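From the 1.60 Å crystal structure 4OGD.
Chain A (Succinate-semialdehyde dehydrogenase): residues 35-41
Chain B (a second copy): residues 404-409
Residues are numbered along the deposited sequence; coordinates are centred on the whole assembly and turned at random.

Chain A 35-41: LYKKWRK
Chain B 404-409: AAKIET

The contact is organised around one carboxylate. Glu B408 OE2 accepts two hydrogen bonds from chain A, one from Tyr A36 OH at 2.8 Å and one from Lys A37 NZ, also at 2.8 Å; the latter is a salt bridge, so charge reinforces the hydrogen bond. The other carboxylate oxygen, OE1, is satisfied elsewhere in the structure. Glu B408 is buried, and both its carboxylate oxygens have hydrogen-bond partners. Its CA-to-CB bond points toward the helix, and an m, t side chain with chi3 at -14° extends the carboxylate to its donors. OE2 lies at the edge of the Tyr A36 ring, near its plane, as suits a phenol, whose O-H prefers to lie in the ring plane.

Both donors start sideways to chain B and reach it with their ends. Tyr A36 does so with chi1 at 154° (t) and chi2 at 76°. Lys A37 turns early, m at chi1 and chi2, then runs straight, t at chi3 and chi4.

Arg A40, one helical turn beyond Tyr A36, points toward chain B and coils through chi1, chi2 and chi3 all m (-85°, -59°, -69°), with chi4 at -98°. This brings its guanidinium to the backbone carbonyls of Ala B405 and Ile B407. Arg A40 NH2 lies 3.2 Å from Ala B405 O. A water completes the link: it accepts from Arg A40 NH2 at 2.7 Å and donates to Ile B407 O at 2.7 Å, bridging a direct separation of 4.0 Å between NH2 and that carbonyl O.

Chain A is helical throughout 35-41, with phi between -81° and -55° and psi between -48° and -22°, the least negative psi being at Trp A39. Its i to i+4 bonds include Arg A40 N to Tyr A36 O at 3.1 Å and Lys A41 N to Lys A37 O at 2.9 Å. Chain B begins helical, and Ile B407 N donates to Ala B404 O at 3.0 Å; Lys B406 sits at -84/-9, then the backbone opens to -85/130 at Ile B407, -80/92 at Glu B408 and -165/162 at Thr B409. In register, the CA atoms of Arg A40 and Lys B406 are 7.8 Å apart.

The packing is modest, 204 Å² summed over both sides, with Glu B408 and Arg A40 contributing most. Ile B407 (m, m) and Thr B409 (t) point away, flanking the inward Glu B408 in the extended segment. Lys A41, all t, also points away, while Trp A39 (m, chi2 -17°) lies out of reach. The rule is economical: Tyr A36 and Lys A37 share one acid oxygen, and Arg A40 reaches the Ile B407 carbonyl through a water.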

ATOM      1  N   LEU A  35     -10.991  -3.139  21.754  1.00  9.56           N
ATOM      2  CA  LEU A  35     -12.139  -2.631  21.014  1.00  7.71           C
ATOM      3  C   LEU A  35     -12.174  -3.232  19.612  1.00  9.45           C
ATOM      4  O   LEU A  35     -13.242  -3.601  19.114  1.00  9.41           O
ATOM      5  CB  LEU A  35     -12.136  -1.094  20.976  1.00  9.22           C
ATOM      6  CG  LEU A  35     -13.337  -0.403  20.321  1.00 10.50           C
ATOM      7  CD1 LEU A  35     -14.631  -0.792  21.029  1.00 10.36           C
ATOM      8  CD2 LEU A  35     -13.165   1.102  20.354  1.00  8.60           C
ATOM      9  N   TYR A  36     -11.005  -3.344  18.980  1.00  9.01           N
ATOM     10  CA  TYR A  36     -10.918  -4.040  17.700  1.00  8.41           C
ATOM     11  C   TYR A  36     -11.492  -5.455  17.826  1.00  9.75           C
ATOM     12  O   TYR A  36     -12.294  -5.886  16.994  1.00  8.30           O
ATOM     13  CB  TYR A  36      -9.465  -4.100  17.191  1.00  7.68           C
ATOM     14  CG  TYR A  36      -9.265  -5.276  16.276  1.00  8.98           C
ATOM     15  CD1 TYR A  36      -9.732  -5.238  14.970  1.00  8.99           C
ATOM     16  CD2 TYR A  36      -8.652  -6.441  16.728  1.00  7.68           C
ATOM     17  CE1 TYR A  36      -9.583  -6.325  14.124  1.00  9.00           C
ATOM     18  CE2 TYR A  36      -8.506  -7.540  15.888  1.00  8.94           C
ATOM     19  CZ  TYR A  36      -8.972  -7.468  14.588  1.00 10.33           C
ATOM     20  OH  TYR A  36      -8.840  -8.546  13.732  1.00 10.85           O
ATOM     21  N   LYS A  37     -11.077  -6.178  18.864  1.00  9.91           N
ATOM     22  CA  LYS A  37     -11.537  -7.553  19.061  1.00  8.98           C
ATOM     23  C   LYS A  37     -13.043  -7.621  19.339  1.00 11.84           C
ATOM     24  O   LYS A  37     -13.734  -8.519  18.847  1.00 13.21           O
ATOM     25  CB  LYS A  37     -10.767  -8.227  20.202  1.00  9.97           C
ATOM     26  CG  LYS A  37      -9.320  -8.566  19.884  1.00 11.86           C
ATOM     27  CD  LYS A  37      -9.214  -9.724  18.890  1.00 10.73           C
ATOM     28  CE  LYS A  37      -7.781 -10.225  18.768  1.00 10.70           C
ATOM     29  NZ  LYS A  37      -7.676 -11.434  17.868  1.00 13.53           N
ATOM     30  N   LYS A  38     -13.542  -6.681  20.136  1.00  9.63           N
ATOM     31  CA  LYS A  38     -14.973  -6.601  20.412  1.00  9.26           C
ATOM     32  C   LYS A  38     -15.794  -6.410  19.138  1.00 13.64           C
ATOM     33  O   LYS A  38     -16.819  -7.060  18.937  1.00 12.11           O
ATOM     34  CB  LYS A  38     -15.265  -5.476  21.419  1.00  9.55           C
ATOM     35  CG  LYS A  38     -16.753  -5.175  21.613  1.00 10.25           C
ATOM     36  CD  LYS A  38     -16.957  -4.125  22.688  1.00 13.39           C
ATOM     37  CE  LYS A  38     -18.427  -3.759  22.828  1.00 13.96           C
ATOM     38  NZ  LYS A  38     -18.612  -2.861  23.998  1.00 14.64           N
ATOM     39  N   TRP A  39     -15.335  -5.518  18.268  1.00  9.76           N
ATOM     40  CA  TRP A  39     -16.052  -5.233  17.039  1.00 10.39           C
ATOM     41  C   TRP A  39     -15.947  -6.381  16.031  1.00 11.92           C
ATOM     42  O   TRP A  39     -16.784  -6.505  15.139  1.00 12.47           O
ATOM     43  CB  TRP A  39     -15.544  -3.930  16.428  1.00 10.73           C
ATOM     44  CG  TRP A  39     -16.019  -2.689  17.137  1.00  9.49           C
ATOM     45  CD1 TRP A  39     -17.066  -2.580  18.021  1.00  9.31           C
ATOM     46  CD2 TRP A  39     -15.459  -1.376  17.016  1.00  8.11           C
ATOM     47  NE1 TRP A  39     -17.189  -1.268  18.441  1.00 10.84           N
ATOM     48  CE2 TRP A  39     -16.214  -0.514  17.840  1.00  8.66           C
ATOM     49  CE3 TRP A  39     -14.391  -0.843  16.283  1.00  9.07           C
ATOM     50  CZ2 TRP A  39     -15.933   0.853  17.954  1.00  8.20           C
ATOM     51  CZ3 TRP A  39     -14.113   0.510  16.396  1.00  8.43           C
ATOM     52  CH2 TRP A  39     -14.883   1.346  17.222  1.00  8.74           C
ATOM     53  N   ARG A  40     -14.919  -7.215  16.174  1.00 11.67           N
ATOM     54  CA  ARG A  40     -14.816  -8.433  15.364  1.00 14.59           C
ATOM     55  C   ARG A  40     -15.746  -9.534  15.874  1.00 18.34           C
ATOM     56  O   ARG A  40     -16.331 -10.280  15.084  1.00 19.46           O
ATOM     57  CB  ARG A  40     -13.379  -8.957  15.334  1.00 19.43           C
ATOM     58  CG  ARG A  40     -12.499  -8.315  14.285  1.00 17.71           C
ATOM     59  CD  ARG A  40     -13.046  -8.519  12.877  1.00 16.00           C
ATOM     60  NE  ARG A  40     -12.954  -9.905  12.432  1.00 22.91           N
ATOM     61  CZ  ARG A  40     -11.980 -10.379  11.661  1.00 13.05           C
ATOM     62  NH1 ARG A  40     -11.013  -9.575  11.242  1.00 15.27           N
ATOM     63  NH2 ARG A  40     -11.982 -11.656  11.303  1.00 16.96           N
ATOM     64  N   LYS A  41     -15.874  -9.625  17.195  1.00 15.90           N
ATOM     65  CA  LYS A  41     -16.654 -10.678  17.843  1.00 15.84           C
ATOM     66  C   LYS A  41     -18.154 -10.400  17.857  1.00 22.97           C
ATOM     67  O   LYS A  41     -18.965 -11.326  17.750  1.00 23.85           O
ATOM     68  CB  LYS A  41     -16.178 -10.871  19.284  1.00 18.22           C
ATOM     69  CG  LYS A  41     -16.899 -11.991  20.019  1.00 25.65           C
ATOM     70  CD  LYS A  41     -16.449 -12.102  21.466  1.00 27.72           C
ATOM     71  CE  LYS A  41     -17.082 -13.313  22.129  1.00 27.16           C
ATOM     72  NZ  LYS A  41     -16.569 -13.529  23.509  1.00 36.52           N
TER
ATOM     73  N   ALA B 404     -14.813 -19.571   8.765  1.00  7.14           N
ATOM     74  CA  ALA B 404     -13.732 -18.925   8.023  1.00  7.23           C
ATOM     75  C   ALA B 404     -13.731 -17.410   8.247  1.00  8.33           C
ATOM     76  O   ALA B 404     -12.678 -16.800   8.420  1.00  7.78           O
ATOM     77  CB  ALA B 404     -13.829 -19.250   6.532  1.00  8.02           C
ATOM     78  N   ALA B 405     -14.914 -16.803   8.274  1.00  6.81           N
ATOM     79  CA  ALA B 405     -15.002 -15.351   8.436  1.00  8.11           C
ATOM     80  C   ALA B 405     -14.389 -14.892   9.766  1.00  9.68           C
ATOM     81  O   ALA B 405     -13.933 -13.747   9.899  1.00 10.13           O
ATOM     82  CB  ALA B 405     -16.463 -14.892   8.322  1.00  7.62           C
ATOM     83  N   LYS B 406     -14.382 -15.789  10.750  1.00  8.58           N
ATOM     84  CA  LYS B 406     -13.863 -15.480  12.077  1.00  7.94           C
ATOM     85  C   LYS B 406     -12.349 -15.637  12.197  1.00  9.30           C
ATOM     86  O   LYS B 406     -11.761 -15.232  13.199  1.00  8.76           O
ATOM     87  CB  LYS B 406     -14.588 -16.327  13.130  1.00  9.33           C
ATOM     88  CG  LYS B 406     -16.073 -16.010  13.168  1.00 11.14           C
ATOM     89  CD  LYS B 406     -16.815 -16.871  14.168  1.00 15.93           C
ATOM     90  CE  LYS B 406     -18.265 -16.404  14.295  1.00 21.47           C
ATOM     91  NZ  LYS B 406     -19.029 -17.280  15.219  1.00 27.60           N
ATOM     92  N   ILE B 407     -11.717 -16.208  11.175  1.00  7.18           N
ATOM     93  CA  ILE B 407     -10.266 -16.385  11.204  1.00  7.09           C
ATOM     94  C   ILE B 407      -9.556 -15.123  10.722  1.00  7.47           C
ATOM     95  O   ILE B 407      -9.889 -14.585   9.662  1.00  9.38           O
ATOM     96  CB  ILE B 407      -9.818 -17.564  10.320  1.00  7.14           C
ATOM     97  CG1 ILE B 407     -10.609 -18.840  10.653  1.00  8.16           C
ATOM     98  CG2 ILE B 407      -8.311 -17.802  10.484  1.00  8.59           C
ATOM     99  CD1 ILE B 407     -10.616 -19.206  12.123  1.00  9.15           C
ATOM    100  N   GLU B 408      -8.586 -14.647  11.498  1.00  7.23           N
ATOM    101  CA  GLU B 408      -7.775 -13.504  11.088  1.00  8.54           C
ATOM    102  C   GLU B 408      -6.709 -13.988  10.114  1.00  8.78           C
ATOM    103  O   GLU B 408      -5.630 -14.434  10.511  1.00  9.09           O
ATOM    104  CB  GLU B 408      -7.160 -12.816  12.302  1.00  6.61           C
ATOM    105  CG  GLU B 408      -8.218 -12.171  13.216  1.00  7.83           C
ATOM    106  CD  GLU B 408      -7.642 -11.614  14.504  1.00 10.04           C
ATOM    107  OE1 GLU B 408      -6.489 -11.943  14.842  1.00  8.35           O
ATOM    108  OE2 GLU B 408      -8.349 -10.835  15.184  1.00 11.01           O
ATOM    109  N   THR B 409      -7.047 -13.925   8.834  1.00  7.09           N
ATOM    110  CA  THR B 409      -6.176 -14.396   7.772  1.00  7.46           C
ATOM    111  C   THR B 409      -6.695 -13.855   6.448  1.00  8.36           C
ATOM    112  O   THR B 409      -7.844 -13.425   6.362  1.00  7.65           O
ATOM    113  CB  THR B 409      -6.124 -15.934   7.732  1.00  8.62           C
ATOM    114  OG1 THR B 409      -5.074 -16.332   6.851  1.00  7.88           O
ATOM    115  CG2 THR B 409      -7.452 -16.521   7.250  1.00  6.25           C
TER
HETATM  116  O   HOH W   1     -10.282 -11.959   9.193  1.00 16.91           O